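Local coordinates for aminoglycoside N(3)-acetyltransferase (Streptomyces griseus, PDB 7LAP), which probably transfers an acetyl group from acetyl-CoA to the 3-amino group of aminoglycoside antibiotics, giving resistance to them, at residues T46-I51 with Q59-A64; T188-A193 with V247-M252. All coordinates share one frame; numbering follows the deposited sequence. Where two conformers were deposited one is given.

From the N terminus, the chain leaves strand 41-46, passes through the short helix 48-51 and enters helix 58-69; contact 1 closes this short loop, with seven residues between its segments. The chain then builds further strands of the mixed sheet before contact 2 opens at helix 189-196. Contact 2 spans 53 residues, including the two-stranded hairpin 204-225, and closes on helix 244-254. The two loops are in series, neither nested nor crossed. The centres of contacts 1 and 2 lie about 23 Å apart, and the nearest atoms of contacts 1 and 2 about 10 Å apart, without touching. Contact 1 ties helix 58-69 to helix 48-51; contact 2 joins helix 189-196 to helix 244-254, which rests on strand 266-272.

Contact 1: T46-I51 with Q59-A64; sequences TRLSAI and QTVIDA
Val61 of helix 58-69 presents one methyl, CG2, to two aliphatic side chains of the short, weakly bonded helix 48-51. In this member of the antibiotic N-acetyltransferase family, residues 48-51 belong to the link from strand 41-46 of the mixed sheet to helix 58-69, and a single valine methyl meets them. Leu48 CD1 lies 3.9 Å from Val61 CG2, and Ile51 CD1 is 4.0 Å from Val61 CG2 as well, so one carbon carries both contacts. The two approaches differ. Leu48 and Val61 run alongside one another, pointing opposite ways, whereas Ile51 and Val61 meet tip to tip. Val61 holds CG1 anti to its own N (chi1 176°), which leaves CG2, beside that N, as the methyl facing 48-51. Ile51 is extended along CG1, with chi2 at 174°, and this puts CD1 at the far end of its chain. The spacing of Leu48 and Ile51 is set by backbone bonds from Ala50 N to Arg47 O (3.0 Å) and from Ile51 N to Leu48 O (3.1 Å). The contact is small, burying 104 Å² in all, and the backbones stay well apart. Helix 120-126 also touches Leu48, through Arg120, while Ile51 rests on Ala266 of strand 266-272. The nearest alpha carbons across the contact, Leu48 CA and Val61 CA, are 8.6 Å apart.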
loop_
_atom_site.group_PDB
_atom_site.type_symbol
_atom_site.label_atom_id
_atom_site.label_comp_id
_atom_site.label_asym_id
_atom_site.label_seq_id
_atom_site.Cartn_x
_atom_site.Cartn_y
_atom_site.Cartn_z
ATOM N N THR B 46 9.713 -10.938 -1.597
ATOM C CA THR B 46 10.636 -9.817 -1.731
ATOM C C THR B 46 10.797 -9.098 -0.402
ATOM O O THR B 46 9.807 -8.788 0.275
ATOM C CB THR B 46 10.158 -8.817 -2.782
ATOM O OG1 THR B 46 9.808 -9.511 -3.973
ATOM C CG2 THR B 46 11.301 -7.776 -3.091
ATOM N N ARG B 47 12.041 -8.785 -0.055
ATOM C CA ARG B 47 12.317 -7.805 0.993
ATOM C C ARG B 47 13.015 -6.653 0.274
ATOM O O ARG B 47 14.224 -6.678 0.026
ATOM C CB ARG B 47 13.132 -8.432 2.124
ATOM C CG ARG B 47 13.426 -7.498 3.268
ATOM C CD ARG B 47 13.743 -8.286 4.549
ATOM N NE ARG B 47 12.527 -8.907 5.058
ATOM C CZ ARG B 47 12.499 -9.749 6.081
ATOM N NH1 ARG B 47 13.628 -10.073 6.691
ATOM N NH2 ARG B 47 11.352 -10.271 6.474
ATOM N N LEU B 48 12.223 -5.649 -0.101
ATOM C CA LEU B 48 12.683 -4.657 -1.059
ATOM C C LEU B 48 13.914 -3.898 -0.562
ATOM O O LEU B 48 14.845 -3.662 -1.331
ATOM C CB LEU B 48 11.539 -3.688 -1.383
ATOM C CG LEU B 48 11.832 -2.493 -2.296
ATOM C CD1 LEU B 48 12.280 -2.948 -3.718
ATOM C CD2 LEU B 48 10.564 -1.612 -2.409
ATOM N N SER B 49 13.943 -3.490 0.708
ATOM C CA SER B 49 15.096 -2.728 1.188
ATOM C C SER B 49 16.384 -3.547 1.187
ATOM O O SER B 49 17.476 -2.970 1.181
ATOM C CB SER B 49 14.830 -2.207 2.605
ATOM O OG SER B 49 13.729 -1.329 2.569
ATOM N N ALA B 50 16.286 -4.877 1.248
ATOM C CA ALA B 50 17.486 -5.714 1.204
ATOM C C ALA B 50 18.222 -5.543 -0.117
ATOM O O ALA B 50 19.445 -5.688 -0.166
ATOM C CB ALA B 50 17.114 -7.195 1.390
ATOM N N ILE B 51 17.492 -5.254 -1.197
ATOM C CA ILE B 51 18.130 -5.018 -2.492
ATOM C C ILE B 51 19.006 -3.771 -2.442
ATOM O O ILE B 51 20.071 -3.722 -3.062
ATOM C CB ILE B 51 17.061 -4.910 -3.599
ATOM C CG1 ILE B 51 16.228 -6.188 -3.659
ATOM C CG2 ILE B 51 17.694 -4.641 -4.973
ATOM C CD1 ILE B 51 14.989 -6.121 -4.659
ATOM N N GLN B 59 7.865 -0.973 -8.956
ATOM C CA GLN B 59 7.654 -1.034 -10.402
ATOM C C GLN B 59 8.916 -1.500 -11.124
ATOM O O GLN B 59 8.840 -2.226 -12.136
ATOM C CB GLN B 59 7.216 0.340 -10.927
ATOM C CG GLN B 59 5.836 0.827 -10.453
ATOM C CD GLN B 59 4.709 -0.174 -10.767
ATOM O OE1 GLN B 59 3.920 -0.541 -9.890
ATOM N NE2 GLN B 59 4.641 -0.615 -12.029
ATOM N N THR B 60 10.086 -1.094 -10.620
ATOM C CA THR B 60 11.347 -1.465 -11.255
ATOM C C THR B 60 11.659 -2.943 -11.054
ATOM O O THR B 60 12.128 -3.615 -11.986
ATOM C CB THR B 60 12.439 -0.567 -10.698
ATOM O OG1 THR B 60 12.236 0.746 -11.238
ATOM C CG2 THR B 60 13.832 -1.088 -11.053
ATOM N N VAL B 61 11.387 -3.472 -9.858
ATOM C CA VAL B 61 11.564 -4.904 -9.628
ATOM C C VAL B 61 10.661 -5.704 -10.556
ATOM O O VAL B 61 11.101 -6.669 -11.194
ATOM C CB VAL B 61 11.320 -5.248 -8.148
ATOM C CG1 VAL B 61 11.410 -6.774 -7.921
ATOM C CG2 VAL B 61 12.354 -4.505 -7.246
ATOM N N ILE B 62 9.398 -5.297 -10.685
ATOM C CA ILE B 62 8.461 -6.045 -11.534
ATOM C C ILE B 62 8.890 -5.998 -13.000
ATOM O O ILE B 62 8.910 -7.018 -13.695
ATOM C CB ILE B 62 7.040 -5.499 -11.360
ATOM C CG1 ILE B 62 6.505 -5.857 -9.978
ATOM C CG2 ILE B 62 6.105 -6.014 -12.504
ATOM C CD1 ILE B 62 5.270 -4.958 -9.587
ATOM N N ASP B 63 9.283 -4.825 -13.482
ATOM C CA ASP B 63 9.678 -4.734 -14.882
ATOM C C ASP B 63 10.978 -5.478 -15.180
ATOM O O ASP B 63 11.138 -6.019 -16.282
ATOM C CB ASP B 63 9.764 -3.271 -15.273
ATOM C CG ASP B 63 8.349 -2.665 -15.547
ATOM O OD1 ASP B 63 7.505 -3.349 -16.189
ATOM O OD2 ASP B 63 8.083 -1.525 -15.121
ATOM N N ALA B 64 11.903 -5.548 -14.217
ATOM C CA ALA B 64 13.092 -6.377 -14.409
ATOM C C ALA B 64 12.716 -7.858 -14.503
ATOM O O ALA B 64 13.261 -8.596 -15.334
ATOM C CB ALA B 64 14.096 -6.141 -13.262
#

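Contact 2: T188-A193 with V247-M252; sequences TLLHHA and VIVGSM
This is a buried, wholly apolar helix-helix contact between the start of helix 189-196, which comes soon after strand 176-180 of the mixed sheet, and helix 244-254, which precedes the edge strand 259-263. The short axes lie at 94°, almost perpendicular, and approach to 12.2 Å; at that separation side chains rather than backbones must span the gap. Leu190 does so. Its CG is anti to the carbonyl carbon, and chi2 of 176° extends the chain to CD1 and leaves CD2 as the branch that meets Met252. Leu190 CD1 meets Val249 CG2 at 3.7 Å, the closest approach of the contact, and Ile248 CG2 at 4.0 Å. Leu190 CD2 is 4.2 Å from Met252 CE, which is brought round by a bend at the end of an otherwise extended methionine chain. Leu190 runs antiparallel alongside Ile248 and likewise alongside Met252, and crosses Val249 at a slant. Ile248, Val249 and Met252 thus offer one turn of helix to a single leucine. On the far side of that turn, Ser251 OG donates to Val247 O (3.0 Å) from above the carbonyl plane, while Ser251 N reaches the same oxygen from the opposite face. Helix 273-289 joins the core, with Trp283 on Ile248 and Ala276 on Met252. With aliphatic carbons, nearly all methyls, meeting across 133 Å² of buried surface, the contact depends on dispersion and the exclusion of water.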
loop_
_atom_site.group_PDB
_atom_site.type_symbol
_atom_site.label_atom_id
_atom_site.label_comp_id
_atom_site.label_asym_id
_atom_site.label_seq_id
_atom_site.Cartn_x
_atom_site.Cartn_y
_atom_site.Cartn_z
ATOM N N THR B 188 5.952 -19.664 0.727
ATOM C CA THR B 188 4.538 -20.054 0.773
ATOM C C THR B 188 4.309 -21.440 0.185
ATOM O O THR B 188 3.431 -22.186 0.639
ATOM C CB THR B 188 3.715 -19.010 -0.010
ATOM O OG1 THR B 188 3.539 -17.847 0.798
ATOM C CG2 THR B 188 2.336 -19.545 -0.457
ATOM N N LEU B 189 5.059 -21.782 -0.862
ATOM C CA LEU B 189 4.877 -23.059 -1.533
ATOM C C LEU B 189 4.925 -24.247 -0.570
ATOM O O LEU B 189 4.332 -25.287 -0.847
ATOM C CB LEU B 189 5.939 -23.197 -2.623
ATOM C CG LEU B 189 5.929 -24.525 -3.382
ATOM C CD1 LEU B 189 4.609 -24.706 -4.117
ATOM C CD2 LEU B 189 7.135 -24.617 -4.324
ATOM N N LEU B 190 5.617 -24.121 0.565
ATOM C CA LEU B 190 5.664 -25.230 1.514
ATOM C C LEU B 190 4.340 -25.436 2.250
ATOM O O LEU B 190 4.185 -26.459 2.929
ATOM C CB LEU B 190 6.802 -25.018 2.520
ATOM C CG LEU B 190 8.207 -25.217 1.934
ATOM C CD1 LEU B 190 9.301 -24.887 2.953
ATOM C CD2 LEU B 190 8.368 -26.634 1.410
ATOM N N HIS B 191 3.382 -24.507 2.134
ATOM C CA HIS B 191 2.034 -24.816 2.610
ATOM C C HIS B 191 1.361 -25.850 1.715
ATOM O O HIS B 191 0.535 -26.631 2.187
ATOM C CB HIS B 191 1.172 -23.552 2.670
ATOM C CG HIS B 191 1.550 -22.616 3.774
ATOM N ND1 HIS B 191 1.740 -23.030 5.076
ATOM C CD2 HIS B 191 1.785 -21.283 3.766
ATOM C CE1 HIS B 191 2.079 -21.994 5.824
ATOM N NE2 HIS B 191 2.098 -20.920 5.055
ATOM N N HIS B 192 1.693 -25.860 0.423
ATOM C CA HIS B 192 1.229 -26.925 -0.465
ATOM C C HIS B 192 1.840 -28.257 -0.063
ATOM O O HIS B 192 1.161 -29.295 -0.095
ATOM C CB HIS B 192 1.570 -26.579 -1.925
ATOM C CG HIS B 192 1.139 -27.608 -2.926
ATOM N ND1 HIS B 192 -0.155 -28.079 -3.002
ATOM C CD2 HIS B 192 1.827 -28.256 -3.897
ATOM C CE1 HIS B 192 -0.250 -28.966 -3.981
ATOM N NE2 HIS B 192 0.941 -29.104 -4.531
ATOM N N ALA B 193 3.112 -28.247 0.346
ATOM C CA ALA B 193 3.715 -29.459 0.900
ATOM C C ALA B 193 2.965 -29.937 2.143
ATOM O O ALA B 193 2.676 -31.131 2.285
ATOM C CB ALA B 193 5.196 -29.225 1.229
ATOM N N VAL B 247 13.923 -24.312 8.462
ATOM C CA VAL B 247 14.700 -25.545 8.572
ATOM C C VAL B 247 14.549 -26.393 7.310
ATOM O O VAL B 247 15.537 -26.904 6.773
ATOM C CB VAL B 247 14.291 -26.317 9.840
ATOM C CG1 VAL B 247 15.038 -27.653 9.927
ATOM C CG2 VAL B 247 14.527 -25.468 11.061
ATOM N N ILE B 248 13.323 -26.526 6.799
ATOM C CA ILE B 248 13.095 -27.314 5.585
ATOM C C ILE B 248 13.881 -26.734 4.405
ATOM O O ILE B 248 14.563 -27.460 3.670
ATOM C CB ILE B 248 11.584 -27.393 5.280
ATOM C CG1 ILE B 248 10.812 -28.012 6.447
ATOM C CG2 ILE B 248 11.318 -28.199 4.010
ATOM C CD1 ILE B 248 9.327 -28.177 6.159
ATOM N N VAL B 249 13.791 -25.414 4.199
ATOM C CA VAL B 249 14.482 -24.792 3.070
ATOM C C VAL B 249 15.991 -24.893 3.236
ATOM O O VAL B 249 16.728 -25.083 2.252
ATOM C CB VAL B 249 14.028 -23.328 2.890
ATOM C CG1 VAL B 249 14.880 -22.626 1.832
ATOM C CG2 VAL B 249 12.559 -23.278 2.494
ATOM N N GLY B 250 16.477 -24.768 4.473
ATOM C CA GLY B 250 17.898 -24.953 4.707
ATOM C C GLY B 250 18.373 -26.348 4.339
ATOM O O GLY B 250 19.429 -26.517 3.717
ATOM N N SER B 251 17.593 -27.372 4.708
ATOM C CA SER B 251 17.929 -28.739 4.313
ATOM C C SER B 251 17.792 -28.919 2.812
ATOM O O SER B 251 18.587 -29.627 2.183
ATOM C CB SER B 251 17.026 -29.751 5.019
ATOM O OG SER B 251 16.959 -29.493 6.401
ATOM N N MET B 252 16.751 -28.323 2.237
ATOM C CA MET B 252 16.585 -28.317 0.792
ATOM C C MET B 252 17.850 -27.817 0.108
ATOM O O MET B 252 18.405 -28.479 -0.780
ATOM C CB MET B 252 15.394 -27.427 0.443
ATOM C CG MET B 252 14.931 -27.484 -0.970
ATOM S SD MET B 252 13.535 -26.350 -1.181
ATOM C CE MET B 252 12.289 -27.000 -0.048
#